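Local coordinates for protein Glucose/sorbosone dehydrogenases (Escherichia coli K12, PDB 2G8S) that belongs to the glucose/sorbosone dehydrogenase family of beta-propeller proteins and carries a bound calcium ion, at residues A52-V60 with L105-F115; F292-V303 with G315-R326. All blocks are in the same frame, centred on the assembly; numbering follows the deposited sequence.

Contact 1: residues A52-V60 with L105-F115; sequences APLSGVPDV and LSDDLSKVTDF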
loop_
_atom_site.group_PDB
_atom_site.type_symbol
_atom_site.label_atom_id
_atom_site.label_comp_id
_atom_site.label_asym_id
_atom_site.label_seq_id
_atom_site.Cartn_x
_atom_site.Cartn_y
_atom_site.Cartn_z
ATOM N N ALA A 52 3.695 -24.209 -2.930
ATOM C CA ALA A 52 3.288 -23.984 -4.316
ATOM C C ALA A 52 2.214 -22.891 -4.338
ATOM O O ALA A 52 1.592 -22.595 -3.307
ATOM C CB ALA A 52 2.743 -25.273 -4.920
ATOM N N PRO A 53 1.983 -22.282 -5.515
ATOM C CA PRO A 53 0.932 -21.271 -5.592
ATOM C C PRO A 53 -0.420 -21.821 -5.171
ATOM O O PRO A 53 -0.769 -22.954 -5.523
ATOM C CB PRO A 53 0.912 -20.908 -7.084
ATOM C CG PRO A 53 2.295 -21.194 -7.539
ATOM C CD PRO A 53 2.673 -22.449 -6.806
ATOM N N LEU A 54 -1.179 -21.033 -4.413
ATOM C CA LEU A 54 -2.534 -21.431 -4.056
ATOM C C LEU A 54 -3.421 -21.344 -5.285
ATOM O O LEU A 54 -3.179 -20.531 -6.181
ATOM C CB LEU A 54 -3.107 -20.529 -2.961
ATOM C CG LEU A 54 -2.744 -20.845 -1.510
ATOM C CD1 LEU A 54 -1.269 -20.618 -1.215
ATOM C CD2 LEU A 54 -3.597 -20.012 -0.579
ATOM N N SER A 55 -4.436 -22.194 -5.339
ATOM C CA SER A 55 -5.406 -22.134 -6.426
ATOM C C SER A 55 -6.525 -21.155 -6.070
ATOM O O SER A 55 -6.696 -20.795 -4.891
ATOM C CB SER A 55 -5.994 -23.513 -6.684
ATOM O OG SER A 55 -6.954 -23.802 -5.690
ATOM N N GLY A 56 -7.279 -20.718 -7.083
ATOM C CA GLY A 56 -8.413 -19.810 -6.888
ATOM C C GLY A 56 -8.097 -18.325 -6.876
ATOM O O GLY A 56 -8.956 -17.507 -6.541
ATOM N N VAL A 57 -6.867 -17.983 -7.254
ATOM C CA VAL A 57 -6.393 -16.596 -7.265
ATOM C C VAL A 57 -6.774 -15.977 -8.618
ATOM O O VAL A 57 -6.660 -16.650 -9.639
ATOM C CB VAL A 57 -4.856 -16.554 -7.046
ATOM C CG1 VAL A 57 -4.286 -15.142 -7.163
ATOM C CG2 VAL A 57 -4.502 -17.162 -5.687
ATOM N N PRO A 58 -7.239 -14.708 -8.634
ATOM C CA PRO A 58 -7.621 -14.099 -9.916
ATOM C C PRO A 58 -6.438 -13.973 -10.870
ATOM O O PRO A 58 -5.289 -13.841 -10.425
ATOM C CB PRO A 58 -8.111 -12.707 -9.513
ATOM C CG PRO A 58 -7.459 -12.439 -8.169
ATOM C CD PRO A 58 -7.458 -13.780 -7.508
ATOM N N ASP A 59 -6.728 -14.034 -12.168
ATOM C CA ASP A 59 -5.739 -13.709 -13.184
ATOM C C ASP A 59 -5.447 -12.219 -13.098
ATOM O O ASP A 59 -6.343 -11.419 -12.790
ATOM C CB ASP A 59 -6.264 -14.022 -14.580
ATOM C CG ASP A 59 -6.479 -15.500 -14.814
ATOM O OD1 ASP A 59 -5.564 -16.295 -14.546
ATOM O OD2 ASP A 59 -7.567 -15.850 -15.303
ATOM N N VAL A 60 -4.190 -11.861 -13.353
ATOM C CA VAL A 60 -3.755 -10.469 -13.230
ATOM C C VAL A 60 -3.025 -9.994 -14.484
ATOM O O VAL A 60 -2.551 -10.805 -15.288
ATOM C CB VAL A 60 -2.845 -10.260 -11.997
ATOM C CG1 VAL A 60 -3.495 -10.841 -10.746
ATOM C CG2 VAL A 60 -1.464 -10.865 -12.227
ATOM N N LEU A 105 -10.121 -18.403 2.425
ATOM C CA LEU A 105 -8.926 -19.233 2.501
ATOM C C LEU A 105 -9.273 -20.592 3.110
ATOM O O LEU A 105 -9.817 -20.665 4.220
ATOM C CB LEU A 105 -7.854 -18.525 3.339
ATOM C CG LEU A 105 -6.464 -19.174 3.429
ATOM C CD1 LEU A 105 -5.759 -19.254 2.081
ATOM C CD2 LEU A 105 -5.604 -18.454 4.458
ATOM N N SER A 106 -8.973 -21.663 2.378
ATOM C CA SER A 106 -9.271 -23.009 2.872
ATOM C C SER A 106 -8.529 -23.307 4.174
ATOM O O SER A 106 -7.459 -22.751 4.441
ATOM C CB SER A 106 -8.946 -24.072 1.824
ATOM O OG SER A 106 -7.559 -24.163 1.586
ATOM N N ASP A 107 -9.112 -24.189 4.979
ATOM C CA ASP A 107 -8.516 -24.628 6.243
ATOM C C ASP A 107 -7.101 -25.155 6.045
ATOM O O ASP A 107 -6.217 -24.949 6.883
ATOM C CB ASP A 107 -9.371 -25.734 6.872
ATOM C CG ASP A 107 -10.697 -25.225 7.419
ATOM O OD1 ASP A 107 -10.803 -24.028 7.764
ATOM O OD2 ASP A 107 -11.639 -26.037 7.521
ATOM N N ASP A 108 -6.888 -25.854 4.927
ATOM C CA ASP A 108 -5.587 -26.471 4.655
ATOM C C ASP A 108 -4.595 -25.567 3.914
ATOM O O ASP A 108 -3.488 -25.987 3.572
ATOM C CB ASP A 108 -5.749 -27.843 3.964
ATOM C CG ASP A 108 -6.158 -27.743 2.497
ATOM O OD1 ASP A 108 -6.259 -26.626 1.943
ATOM O OD2 ASP A 108 -6.366 -28.810 1.875
ATOM N N LEU A 109 -5.013 -24.325 3.669
ATOM C CA LEU A 109 -4.156 -23.281 3.089
ATOM C C LEU A 109 -3.744 -23.517 1.629
ATOM O O LEU A 109 -2.844 -22.844 1.120
ATOM C CB LEU A 109 -2.912 -23.036 3.970
ATOM C CG LEU A 109 -3.161 -22.713 5.449
ATOM C CD1 LEU A 109 -1.839 -22.566 6.214
ATOM C CD2 LEU A 109 -4.030 -21.464 5.632
ATOM N N SER A 110 -4.418 -24.446 0.947
ATOM C CA SER A 110 -4.069 -24.768 -0.436
ATOM C C SER A 110 -4.822 -23.935 -1.468
ATOM O O SER A 110 -4.416 -23.883 -2.639
ATOM C CB SER A 110 -4.320 -26.255 -0.722
ATOM O OG SER A 110 -5.703 -26.551 -0.665
ATOM N N LYS A 111 -5.911 -23.292 -1.054
ATOM C CA LYS A 111 -6.780 -22.627 -2.019
ATOM C C LYS A 111 -7.584 -21.452 -1.460
ATOM O O LYS A 111 -7.836 -21.358 -0.244
ATOM C CB LYS A 111 -7.709 -23.654 -2.666
ATOM C CG LYS A 111 -8.770 -24.219 -1.750
ATOM C CD LYS A 111 -9.477 -25.422 -2.387
ATOM C CE LYS A 111 -8.682 -26.702 -2.203
ATOM N NZ LYS A 111 -9.037 -27.723 -3.219
ATOM N N VAL A 112 -7.963 -20.560 -2.371
ATOM C CA VAL A 112 -8.887 -19.485 -2.091
ATOM C C VAL A 112 -10.164 -19.894 -2.817
ATOM O O VAL A 112 -10.123 -20.247 -4.008
ATOM C CB VAL A 112 -8.369 -18.150 -2.646
ATOM C CG1 VAL A 112 -9.387 -17.046 -2.430
ATOM C CG2 VAL A 112 -7.039 -17.784 -1.979
ATOM N N THR A 113 -11.284 -19.893 -2.107
ATOM C CA THR A 113 -12.535 -20.353 -2.719
ATOM C C THR A 113 -13.519 -19.213 -2.971
ATOM O O THR A 113 -13.596 -18.248 -2.204
ATOM C CB THR A 113 -13.214 -21.466 -1.883
ATOM O OG1 THR A 113 -13.553 -20.968 -0.587
ATOM C CG2 THR A 113 -12.276 -22.663 -1.743
ATOM N N ASP A 114 -14.272 -19.349 -4.065
ATOM C CA ASP A 114 -15.329 -18.411 -4.448
ATOM C C ASP A 114 -14.855 -16.965 -4.513
ATOM O O ASP A 114 -15.596 -16.049 -4.147
ATOM C CB ASP A 114 -16.548 -18.531 -3.523
ATOM C CG ASP A 114 -17.307 -19.831 -3.710
ATOM O OD1 ASP A 114 -17.155 -20.480 -4.766
ATOM O OD2 ASP A 114 -18.065 -20.199 -2.781
ATOM N N PHE A 115 -13.624 -16.756 -4.970
ATOM C CA PHE A 115 -13.147 -15.379 -5.135
ATOM C C PHE A 115 -14.098 -14.573 -6.014
ATOM O O PHE A 115 -14.576 -15.070 -7.035
ATOM C CB PHE A 115 -11.739 -15.320 -5.732
ATOM C CG PHE A 115 -11.145 -13.944 -5.697
ATOM C CD1 PHE A 115 -10.477 -13.498 -4.562
ATOM C CD2 PHE A 115 -11.267 -13.090 -6.788
ATOM C CE1 PHE A 115 -9.933 -12.223 -4.518
ATOM C CE2 PHE A 115 -10.737 -11.816 -6.749
ATOM C CZ PHE A 115 -10.062 -11.382 -5.607
HETATM O O HOH W 1 -2.077 -25.375 -3.501
HETATM O O HOH W 2 -9.932 -22.726 -5.209
HETATM O O HOH W 3 -11.496 -18.622 -5.827
#
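L54 buries its branched end against the chain that rounds the turn at S106 to L109. Its CD2 lies 3.5 Å from CD1 of L105, the two side chains crossing at about a right angle, while its CG packs 3.3 Å from the carbonyl oxygen of L109. L26 backs L105 and L109, and V112, whose CG2 also approaches L54, rests on I83 of strand 82-90, so at this close-packed end the leucine meets both apolar side chains and backbone carbonyls.

Beside it the backbones form one beta bridge, S55 with K111. V112 N donates to S55 O over 2.8 Å, and S55 N donates to S110 O over a longer 3.2 Å. Just beyond, G56 CA directs a hydrogen at V112 O in a CA-H...O contact of 3.4 Å.

A second apolar patch lies at F115. P58 lays its ring over one face of the phenyl, CD standing 3.8 Å from the ring centroid and only 8° off the normal; CG of F115 is anti to the backbone N (chi1 -170°), which turns the ring across the proline. P58 also touches L85 and Y87 of strand 82-90.

The solvent side is looser and hydrated, and there one water bridges G56 O, V112 O and F115 N. The turn is braced internally, D108 OD1 accepting from S106 OG, S110 OG and, at 3.0 Å, from S110 N. This last bond closes an Asx turn at the end of the loop between strands 96-105 and 112-113, where the linker leaving one four-stranded propeller blade is bridged to the rim of the next.

Contact 2: residues F292-V303 with G315-R326; sequences FIGALKDKDVIV and GRILTDRGQRIR. With EDO (1,2-ethanediol), chain F; EDO (1,2-ethanediol), chain I.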
loop_
_atom_site.group_PDB
_atom_site.type_symbol
_atom_site.label_atom_id
_atom_site.label_comp_id
_atom_site.label_asym_id
_atom_site.label_seq_id
_atom_site.Cartn_x
_atom_site.Cartn_y
_atom_site.Cartn_z
ATOM N N PHE A 292 8.152 2.731 10.334
ATOM C CA PHE A 292 9.179 2.202 9.444
ATOM C C PHE A 292 8.620 2.210 8.043
ATOM O O PHE A 292 7.526 1.695 7.824
ATOM C CB PHE A 292 9.557 0.770 9.851
ATOM C CG PHE A 292 10.237 0.695 11.185
ATOM C CD1 PHE A 292 11.633 0.750 11.271
ATOM C CD2 PHE A 292 9.485 0.592 12.356
ATOM C CE1 PHE A 292 12.277 0.704 12.492
ATOM C CE2 PHE A 292 10.126 0.539 13.602
ATOM C CZ PHE A 292 11.520 0.596 13.674
ATOM N N ILE A 293 9.356 2.820 7.113
ATOM C CA ILE A 293 8.892 2.987 5.732
ATOM C C ILE A 293 9.913 2.434 4.747
ATOM O O ILE A 293 11.090 2.807 4.777
ATOM C CB ILE A 293 8.614 4.478 5.391
ATOM C CG1 ILE A 293 7.705 5.111 6.452
ATOM C CG2 ILE A 293 8.021 4.595 3.986
ATOM C CD1 ILE A 293 7.339 6.580 6.169
ATOM N N GLY A 294 9.471 1.536 3.871
ATOM C CA GLY A 294 10.366 1.023 2.847
ATOM C C GLY A 294 10.753 2.104 1.853
ATOM O O GLY A 294 9.988 3.043 1.617
ATOM N N ALA A 295 11.943 1.963 1.272
ATOM C CA ALA A 295 12.390 2.850 0.214
ATOM C C ALA A 295 12.866 2.006 -0.963
ATOM O O ALA A 295 13.831 1.229 -0.853
ATOM C CB ALA A 295 13.491 3.778 0.724
ATOM N N LEU A 296 12.164 2.134 -2.086
ATOM C CA LEU A 296 12.509 1.375 -3.286
ATOM C C LEU A 296 13.781 1.898 -3.955
ATOM O O LEU A 296 14.656 1.117 -4.338
ATOM C CB LEU A 296 11.349 1.382 -4.286
ATOM C CG LEU A 296 10.102 0.602 -3.852
ATOM C CD1 LEU A 296 8.876 1.125 -4.586
ATOM C CD2 LEU A 296 10.290 -0.892 -4.093
ATOM N N LYS A 297 13.881 3.219 -4.093
ATOM C CA LYS A 297 15.006 3.853 -4.777
ATOM C C LYS A 297 16.255 3.910 -3.890
ATOM O O LYS A 297 17.369 3.622 -4.341
ATOM C CB LYS A 297 14.587 5.255 -5.237
ATOM C CG LYS A 297 15.663 6.102 -5.910
ATOM C CD LYS A 297 15.084 7.469 -6.294
ATOM C CE LYS A 297 16.076 8.306 -7.094
ATOM N NZ LYS A 297 17.400 8.424 -6.425
ATOM N N ASP A 298 16.063 4.295 -2.629
ATOM C CA ASP A 298 17.175 4.364 -1.667
ATOM C C ASP A 298 17.625 2.986 -1.170
ATOM O O ASP A 298 18.687 2.866 -0.536
ATOM C CB ASP A 298 16.820 5.247 -0.475
ATOM C CG ASP A 298 16.813 6.727 -0.807
ATOM O OD1 ASP A 298 17.355 7.144 -1.860
ATOM O OD2 ASP A 298 16.256 7.485 0.011
ATOM N N LYS A 299 16.805 1.966 -1.436
ATOM C CA LYS A 299 17.154 0.579 -1.137
ATOM C C LYS A 299 17.431 0.386 0.353
ATOM O O LYS A 299 18.454 -0.169 0.754
ATOM C CB LYS A 299 18.347 0.116 -1.994
ATOM C CG LYS A 299 18.099 0.193 -3.503
ATOM C CD LYS A 299 19.237 -0.422 -4.316
ATOM C CE LYS A 299 18.955 -0.269 -5.792
ATOM N NZ LYS A 299 20.034 -0.863 -6.629
ATOM N N ASP A 300 16.502 0.863 1.174
ATOM C CA ASP A 300 16.605 0.718 2.624
ATOM C C ASP A 300 15.259 0.993 3.289
ATOM O O ASP A 300 14.250 1.133 2.598
ATOM C CB ASP A 300 17.759 1.556 3.217
ATOM C CG ASP A 300 17.627 3.065 2.987
ATOM O OD1 ASP A 300 16.524 3.578 2.699
ATOM O OD2 ASP A 300 18.674 3.749 3.133
ATOM N N VAL A 301 15.257 1.015 4.619
ATOM C CA VAL A 301 14.079 1.336 5.418
ATOM C C VAL A 301 14.313 2.632 6.186
ATOM O O VAL A 301 15.361 2.830 6.809
ATOM C CB VAL A 301 13.714 0.170 6.373
ATOM C CG1 VAL A 301 12.664 0.606 7.421
ATOM C CG2 VAL A 301 13.219 -1.033 5.558
ATOM N N ILE A 302 13.330 3.524 6.112
ATOM C CA ILE A 302 13.368 4.777 6.837
ATOM C C ILE A 302 12.774 4.569 8.221
ATOM O O ILE A 302 11.663 4.044 8.354
ATOM C CB ILE A 302 12.580 5.872 6.098
ATOM C CG1 ILE A 302 12.911 5.877 4.594
ATOM C CG2 ILE A 302 12.875 7.236 6.714
ATOM C CD1 ILE A 302 11.978 6.781 3.797
ATOM N N VAL A 303 13.511 4.989 9.249
ATOM C CA VAL A 303 13.043 4.892 10.624
ATOM C C VAL A 303 12.611 6.283 11.056
ATOM O O VAL A 303 13.413 7.222 11.005
ATOM C CB VAL A 303 14.143 4.394 11.575
ATOM C CG1 VAL A 303 13.565 4.177 12.968
ATOM C CG2 VAL A 303 14.745 3.111 11.043
ATOM N N GLY A 315 16.611 8.165 10.772
ATOM C CA GLY A 315 17.695 7.655 9.947
ATOM C C GLY A 315 17.242 6.458 9.139
ATOM O O GLY A 315 16.046 6.259 8.934
ATOM N N ARG A 316 18.212 5.680 8.666
ATOM C CA ARG A 316 17.964 4.559 7.760
ATOM C C ARG A 316 18.570 3.278 8.291
ATOM O O ARG A 316 19.605 3.301 8.974
ATOM C CB ARG A 316 18.581 4.840 6.388
ATOM C CG ARG A 316 18.154 6.150 5.732
ATOM C CD ARG A 316 16.653 6.185 5.434
ATOM N NE ARG A 316 16.261 7.419 4.756
ATOM C CZ ARG A 316 16.026 7.531 3.452
ATOM N NH1 ARG A 316 16.137 6.479 2.645
ATOM N NH2 ARG A 316 15.668 8.714 2.946
ATOM N N ILE A 317 17.915 2.162 7.975
ATOM C CA ILE A 317 18.442 0.826 8.255
ATOM C C ILE A 317 18.379 -0.030 6.983
ATOM O O ILE A 317 17.648 0.295 6.047
ATOM C CB ILE A 317 17.711 0.142 9.446
ATOM C CG1 ILE A 317 16.222 -0.060 9.145
ATOM C CG2 ILE A 317 17.935 0.943 10.752
ATOM C CD1 ILE A 317 15.457 -0.866 10.206
ATOM N N LEU A 318 19.169 -1.104 6.950
ATOM C CA LEU A 318 19.257 -2.031 5.803
ATOM C C LEU A 318 19.980 -1.477 4.567
ATOM O O LEU A 318 20.095 -2.172 3.554
ATOM C CB LEU A 318 17.874 -2.590 5.411
ATOM C CG LEU A 318 16.998 -3.254 6.475
ATOM C CD1 LEU A 318 15.702 -3.753 5.869
ATOM C CD2 LEU A 318 17.732 -4.387 7.140
ATOM N N THR A 319 20.503 -0.253 4.652
ATOM C CA THR A 319 21.175 0.353 3.500
ATOM C C THR A 319 22.350 -0.486 3.003
ATOM O O THR A 319 22.605 -0.545 1.799
ATOM C CB THR A 319 21.669 1.780 3.806
ATOM O OG1 THR A 319 20.653 2.490 4.523
ATOM C CG2 THR A 319 21.983 2.529 2.517
ATOM N N ASP A 320 23.047 -1.151 3.922
ATOM C CA ASP A 320 24.207 -1.948 3.515
ATOM C C ASP A 320 23.878 -3.211 2.705
ATOM O O ASP A 320 24.779 -3.822 2.120
ATOM C CB ASP A 320 25.119 -2.254 4.713
ATOM C CG ASP A 320 24.441 -3.068 5.808
ATOM O OD1 ASP A 320 23.246 -3.412 5.698
ATOM O OD2 ASP A 320 25.128 -3.363 6.818
ATOM N N ARG A 321 22.602 -3.597 2.655
ATOM C CA ARG A 321 22.216 -4.816 1.928
ATOM C C ARG A 321 21.988 -4.581 0.433
ATOM O O ARG A 321 21.965 -5.531 -0.351
ATOM C CB ARG A 321 20.972 -5.465 2.545
ATOM C CG ARG A 321 21.131 -5.830 4.022
ATOM C CD ARG A 321 19.987 -6.706 4.521
ATOM N NE ARG A 321 20.210 -8.124 4.210
ATOM C CZ ARG A 321 19.596 -8.796 3.241
ATOM N NH1 ARG A 321 18.693 -8.197 2.466
ATOM N NH2 ARG A 321 19.866 -10.084 3.051
ATOM N N GLY A 322 21.774 -3.323 0.054
ATOM C CA GLY A 322 21.654 -2.939 -1.351
ATOM C C GLY A 322 20.415 -3.427 -2.072
ATOM O O GLY A 322 20.413 -3.500 -3.305
ATOM N N GLN A 323 19.354 -3.739 -1.320
ATOM C CA GLN A 323 18.117 -4.263 -1.897
ATOM C C GLN A 323 16.991 -3.240 -1.863
ATOM O O GLN A 323 16.770 -2.579 -0.838
ATOM C CB GLN A 323 17.669 -5.527 -1.156
ATOM C CG GLN A 323 18.755 -6.591 -1.025
ATOM C CD GLN A 323 19.272 -7.092 -2.369
ATOM O OE1 GLN A 323 18.536 -7.718 -3.141
ATOM N NE2 GLN A 323 20.542 -6.815 -2.655
ATOM N N ARG A 324 16.277 -3.126 -2.981
ATOM C CA ARG A 324 15.060 -2.309 -3.027
ATOM C C ARG A 324 14.063 -2.862 -2.016
ATOM O O ARG A 324 13.866 -4.070 -1.949
ATOM C CB ARG A 324 14.435 -2.359 -4.426
ATOM C CG ARG A 324 15.329 -1.868 -5.557
ATOM C CD ARG A 324 14.787 -2.288 -6.935
ATOM N NE ARG A 324 13.373 -1.969 -7.144
ATOM C CZ ARG A 324 12.909 -0.764 -7.485
ATOM N NH1 ARG A 324 13.742 0.261 -7.642
ATOM N NH2 ARG A 324 11.605 -0.577 -7.656
ATOM N N ILE A 325 13.429 -1.989 -1.234
ATOM C CA ILE A 325 12.488 -2.446 -0.212
ATOM C C ILE A 325 11.047 -2.187 -0.646
ATOM O O ILE A 325 10.671 -1.047 -0.926
ATOM C CB ILE A 325 12.762 -1.796 1.161
ATOM C CG1 ILE A 325 14.214 -2.029 1.609
ATOM C CG2 ILE A 325 11.758 -2.298 2.197
ATOM C CD1 ILE A 325 14.625 -3.511 1.703
ATOM N N ARG A 326 10.251 -3.254 -0.666
ATOM C CA ARG A 326 8.871 -3.192 -1.131
ATOM C C ARG A 326 7.847 -3.069 0.004
ATOM O O ARG A 326 6.914 -2.265 -0.090
ATOM C CB ARG A 326 8.563 -4.420 -2.007
ATOM C CG ARG A 326 7.077 -4.697 -2.284
ATOM C CD ARG A 326 6.324 -3.512 -2.915
ATOM N NE ARG A 326 6.801 -3.208 -4.253
ATOM C CZ ARG A 326 6.495 -2.090 -4.914
ATOM N NH1 ARG A 326 5.745 -1.154 -4.345
ATOM N NH2 ARG A 326 6.966 -1.901 -6.131
HETATM C C1 EDO F . 3.108 -2.542 -1.115
HETATM O O1 EDO F . 3.930 -3.203 -0.157
HETATM C C2 EDO F . 3.337 -1.037 -1.080
HETATM O O2 EDO F . 4.723 -0.783 -1.348
HETATM C C1 EDO I . 21.401 -11.389 6.258
HETATM O O1 EDO I . 21.882 -11.397 4.906
HETATM C C2 EDO I . 22.139 -10.333 7.066
HETATM O O2 EDO I . 21.978 -9.054 6.426
HETATM O O HOH W 4 20.989 0.068 -0.157
HETATM O O HOH W 5 19.158 -3.734 -5.908
HETATM O O HOH W 6 22.337 -2.211 -5.039
#
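Strands 300-303 and 315-317 run antiparallel, their axes 4.7 Å apart at closest approach, with V301-I317 and V303-G315 as hydrogen-bonded pairs and I302-R316 as the non-hydrogen-bonded pair between them. They are the two arms of a beta hairpin that completes the outer side of a propeller blade. A G1 beta bulge, K299 and D300 both facing A295, turns the chain into it, and I325 N donates to A295 O, tying in the start of the next blade.

On the face of V301, V303 and I317 the contacts are apolar. I317 lies alongside V301, its first torsion (chi1 62°) bringing CG1 to 3.7 Å from V301 CB. V301 CG2 meets L318 CD1 and, crosswise, I325 CG2, while V8 of strand 8-17 closes over I317 and L318.

On the face of I302 and R316 a salt-bridge network forms. R316 bends at chi2 (-63°) so that its guanidinium lies with one face over CG1 of I302. NH1 is shared by two carboxylates: D300 OD1, 2.9 Å away, accepts in the guanidinium plane through its syn lone pair, and D298 OD2, 2.8 Å away, is met on its anti side. E313 pairs with NE, so three acids gather round this one arginine, which probably stabilises their ionised forms.

Farther along, L296 packs against two arginines, its CB over one face of the R324 guanidinium and its CD2 over a face of R326; D341 holds the R324 end in a salt bridge. The other oxygen of D300, OD2, accepts from T319 OG1 at 2.7 Å, on its anti side.

The contacts lie on separate parts of the ring, their centres about 31 Å apart and their nearest atoms about 14 Å, without touching. Contact 1, the smaller and more peripheral with 415 Å² of buried surface against 1033 Å², ties the linker between two propeller blades to the later one through a single bridge, a few apolar contacts and a bridging water. Contact 2 is mainly a hairpin within one blade, with an added link to the next through I325; it lies nearer the centre of the chain, half its touching residues are buried, and its regular ladder has an aliphatic side and a salt-bridged one. No ion pair crosses contact 1, where the D108 carboxylate serves its own turn instead.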